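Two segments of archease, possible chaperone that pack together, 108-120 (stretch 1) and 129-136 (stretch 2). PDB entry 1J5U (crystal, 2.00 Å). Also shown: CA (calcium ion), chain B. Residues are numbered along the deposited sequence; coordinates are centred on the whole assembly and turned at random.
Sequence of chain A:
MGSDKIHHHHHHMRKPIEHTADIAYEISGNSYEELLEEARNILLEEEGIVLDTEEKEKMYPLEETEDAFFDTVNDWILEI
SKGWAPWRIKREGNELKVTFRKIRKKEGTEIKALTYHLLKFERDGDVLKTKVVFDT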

# COMPACT_ATOMS: atom_id res chain seq x y z
N GLY A 108 -0.63 -14.88 5.03
CA GLY A 108 0.30 -14.51 3.99
C GLY A 108 1.55 -13.85 4.50
O GLY A 108 1.97 -14.07 5.64
N THR A 109 2.13 -13.02 3.66
CA THR A 109 3.36 -12.33 3.99
C THR A 109 3.06 -10.97 4.59
O THR A 109 2.44 -10.13 3.94
CB THR A 109 4.22 -12.11 2.73
OG1 THR A 109 4.13 -13.27 1.89
CG2 THR A 109 5.66 -11.88 3.12
N GLU A 110 3.51 -10.74 5.82
CA GLU A 110 3.30 -9.47 6.49
C GLU A 110 4.14 -8.36 5.84
O GLU A 110 5.35 -8.49 5.73
CB GLU A 110 3.71 -9.58 7.96
CG GLU A 110 3.11 -10.78 8.69
CD GLU A 110 4.07 -11.97 8.74
OE1 GLU A 110 4.42 -12.53 7.67
OE2 GLU A 110 4.49 -12.34 9.87
N ILE A 111 3.49 -7.28 5.41
CA ILE A 111 4.23 -6.19 4.80
C ILE A 111 4.53 -5.17 5.89
O ILE A 111 3.63 -4.69 6.58
CB ILE A 111 3.42 -5.53 3.65
CG1 ILE A 111 3.35 -6.48 2.46
CG2 ILE A 111 4.06 -4.21 3.25
CD1 ILE A 111 2.50 -5.98 1.28
N LYS A 112 5.82 -4.85 6.04
CA LYS A 112 6.28 -3.90 7.04
C LYS A 112 6.16 -2.44 6.63
O LYS A 112 5.93 -1.56 7.47
CB LYS A 112 7.75 -4.17 7.38
CG LYS A 112 8.03 -5.52 8.03
CD LYS A 112 9.51 -5.66 8.31
CE LYS A 112 9.86 -7.05 8.82
NZ LYS A 112 11.34 -7.26 8.82
N ALA A 113 6.36 -2.17 5.35
CA ALA A 113 6.29 -0.80 4.89
C ALA A 113 6.43 -0.68 3.38
O ALA A 113 6.94 -1.59 2.71
CB ALA A 113 7.43 0.01 5.53
N LEU A 114 5.96 0.46 2.88
CA LEU A 114 6.16 0.80 1.49
C LEU A 114 7.43 1.64 1.61
O LEU A 114 7.51 2.51 2.47
CB LEU A 114 5.03 1.68 0.94
CG LEU A 114 5.35 2.29 -0.43
CD1 LEU A 114 5.50 1.18 -1.50
CD2 LEU A 114 4.21 3.24 -0.81
N THR A 115 8.43 1.36 0.76
CA THR A 115 9.68 2.12 0.78
C THR A 115 9.64 3.18 -0.31
O THR A 115 8.69 3.26 -1.10
CB THR A 115 10.90 1.21 0.49
OG1 THR A 115 10.85 0.78 -0.88
CG2 THR A 115 10.89 -0.02 1.39
N TYR A 116 10.70 3.99 -0.37
CA TYR A 116 10.79 4.98 -1.42
C TYR A 116 11.53 4.40 -2.63
O TYR A 116 11.68 5.07 -3.64
CB TYR A 116 11.55 6.22 -0.94
CG TYR A 116 10.65 7.30 -0.37
CD1 TYR A 116 10.61 7.55 1.00
CD2 TYR A 116 9.83 8.06 -1.20
CE1 TYR A 116 9.78 8.54 1.53
CE2 TYR A 116 8.99 9.04 -0.69
CZ TYR A 116 8.97 9.28 0.68
OH TYR A 116 8.13 10.24 1.18
N HIS A 117 11.97 3.15 -2.52
CA HIS A 117 12.71 2.51 -3.62
C HIS A 117 11.93 2.48 -4.92
O HIS A 117 10.84 1.92 -4.97
CB HIS A 117 13.07 1.06 -3.28
CG HIS A 117 13.99 0.90 -2.11
ND1 HIS A 117 15.25 1.47 -2.07
CD2 HIS A 117 13.84 0.23 -0.95
CE1 HIS A 117 15.84 1.15 -0.94
NE2 HIS A 117 15.01 0.40 -0.23
N LEU A 118 12.49 3.08 -5.96
CA LEU A 118 11.87 3.12 -7.28
C LEU A 118 10.48 3.77 -7.33
O LEU A 118 9.77 3.62 -8.33
CB LEU A 118 11.79 1.68 -7.84
CG LEU A 118 13.14 0.94 -7.87
CD1 LEU A 118 12.96 -0.52 -8.35
CD2 LEU A 118 14.12 1.70 -8.76
N LEU A 119 10.09 4.46 -6.27
CA LEU A 119 8.78 5.13 -6.25
C LEU A 119 8.89 6.40 -7.08
O LEU A 119 9.57 7.34 -6.67
CB LEU A 119 8.39 5.48 -4.81
CG LEU A 119 6.96 5.99 -4.58
CD1 LEU A 119 5.95 5.01 -5.25
CD2 LEU A 119 6.69 6.12 -3.08
N LYS A 120 8.26 6.42 -8.25
CA LYS A 120 8.30 7.57 -9.16
C LYS A 120 7.15 7.46 -10.16
O LYS A 120 7.12 6.55 -10.99
CB LYS A 120 9.63 7.59 -9.95
CG LYS A 120 9.78 8.72 -10.96
CD LYS A 120 10.98 8.43 -11.89
CE LYS A 120 11.39 9.63 -12.76
NZ LYS A 120 10.37 10.02 -13.79
N LYS A 129 1.76 5.44 -13.93
CA LYS A 129 2.31 4.22 -13.38
C LYS A 129 3.58 4.42 -12.55
O LYS A 129 4.21 5.47 -12.60
CB LYS A 129 2.62 3.22 -14.50
CG LYS A 129 3.69 3.68 -15.47
CD LYS A 129 3.90 2.68 -16.62
CE LYS A 129 4.94 3.20 -17.61
NZ LYS A 129 4.89 2.50 -18.94
N THR A 130 3.91 3.40 -11.77
CA THR A 130 5.13 3.41 -10.96
C THR A 130 5.37 2.04 -10.38
O THR A 130 4.47 1.21 -10.30
CB THR A 130 5.05 4.39 -9.77
OG1 THR A 130 6.32 4.40 -9.09
CG2 THR A 130 3.98 3.97 -8.76
N LYS A 131 6.63 1.80 -10.00
CA LYS A 131 6.94 0.57 -9.32
C LYS A 131 6.67 0.92 -7.85
O LYS A 131 6.69 2.10 -7.47
CB LYS A 131 8.43 0.21 -9.49
CG LYS A 131 8.68 -1.00 -10.41
CD LYS A 131 10.17 -1.24 -10.62
CE LYS A 131 10.43 -2.53 -11.37
NZ LYS A 131 9.57 -2.63 -12.58
N VAL A 132 6.37 -0.08 -7.03
CA VAL A 132 6.18 0.11 -5.61
C VAL A 132 6.96 -1.05 -5.00
O VAL A 132 6.77 -2.22 -5.38
CB VAL A 132 4.70 0.05 -5.13
CG1 VAL A 132 4.00 1.38 -5.48
CG2 VAL A 132 3.97 -1.14 -5.77
N VAL A 133 7.85 -0.70 -4.08
CA VAL A 133 8.69 -1.70 -3.43
C VAL A 133 8.42 -1.72 -1.94
O VAL A 133 8.49 -0.67 -1.26
CB VAL A 133 10.18 -1.38 -3.70
CG1 VAL A 133 11.09 -2.33 -2.88
CG2 VAL A 133 10.46 -1.53 -5.19
N PHE A 134 8.10 -2.90 -1.45
CA PHE A 134 7.79 -3.09 -0.05
C PHE A 134 8.85 -3.87 0.71
O PHE A 134 9.58 -4.70 0.14
CB PHE A 134 6.45 -3.82 0.13
CG PHE A 134 5.29 -3.11 -0.50
CD1 PHE A 134 5.02 -3.27 -1.86
CD2 PHE A 134 4.46 -2.30 0.27
CE1 PHE A 134 3.93 -2.62 -2.45
CE2 PHE A 134 3.37 -1.64 -0.30
CZ PHE A 134 3.10 -1.81 -1.66
N ASP A 135 8.89 -3.59 2.00
CA ASP A 135 9.80 -4.22 2.94
C ASP A 135 8.99 -5.28 3.69
O ASP A 135 7.87 -5.02 4.13
CB ASP A 135 10.34 -3.13 3.88
CG ASP A 135 11.28 -3.68 4.93
OD1 ASP A 135 11.94 -4.68 4.63
OD2 ASP A 135 11.37 -3.12 6.03
N THR A 136 9.53 -6.50 3.81
CA THR A 136 8.85 -7.56 4.54
C THR A 136 9.78 -8.11 5.62
O THR A 136 9.36 -8.99 6.39
CB THR A 136 8.40 -8.74 3.63
OG1 THR A 136 9.55 -9.33 3.02
CG2 THR A 136 7.45 -8.26 2.54
OXT THR A 136 10.92 -7.63 5.70
CA CA B . 13.15 -6.73 4.97
O HOH W 1 7.15 -9.70 7.25
O HOH W 2 13.38 -8.97 6.76
O HOH W 3 8.48 1.94 -3.75
O HOH W 4 8.43 4.03 -11.49
O HOH W 5 14.56 -8.79 3.81
O HOH W 6 15.44 -6.20 6.49

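The apolar centre of the contact gathers around F134, whose flat ring offers a broad surface to aliphatic groups. L114 lays CD1 over one face of that ring, 3.9 Å from its centroid, so a methyl C–H meets the pi cloud; the same CD1 lies 3.9 Å from V132 CB. I111 adds its CG2, 3.6 Å from F134 CD2. Further along, L119 CD1 reaches V132 CG1 at 4.1 Å; although the CA-to-CB bond of L119 points away from stretch 2, the end of its side chain comes nearer.

The paired backbones run antiparallel. A113 and D135 form the hydrogen-bonded pair, with D135 N donating to A113 O at 2.9 Å and nearly straight; the return bond from A113 N to D135 O is weak at 3.4 Å, and K112 N makes a shorter one to that same oxygen, at 2.8 Å. L114 and F134 are the neighbouring non-hydrogen-bonded pair, their side chains sharing one face of the sheet.

Next, V133 O accepts from both T115 N (2.9 Å) and T115 OG1 (2.8 Å). The threonine hydroxyl suits this place because it also accepts from H117 N, at 3.1 Å, as the chain enters the type II turn from Y116 to L119. Alongside the direct bonds from T115, water 3 links the loop to the strand, accepting from V133 N and donating to T115 O and H117 O. Beyond the turn, T130 OG1 accepts from K120 N at 2.9 Å and donates to K131 O at 2.8 Å, a hydroxyl using both its capacities.

At the other end lies the charged edge. K112 NZ makes a weak, salt-bridging hydrogen bond to the C-terminal carboxylate, T136 OXT, at 3.2 Å. Calcium binds T136 OXT at 2.5 Å and D135 OD1 at 2.4 Å; two carboxylates bring negative charge to the ion, whose other ligands are waters 2, 5 and 6 and two atoms elsewhere in the structure.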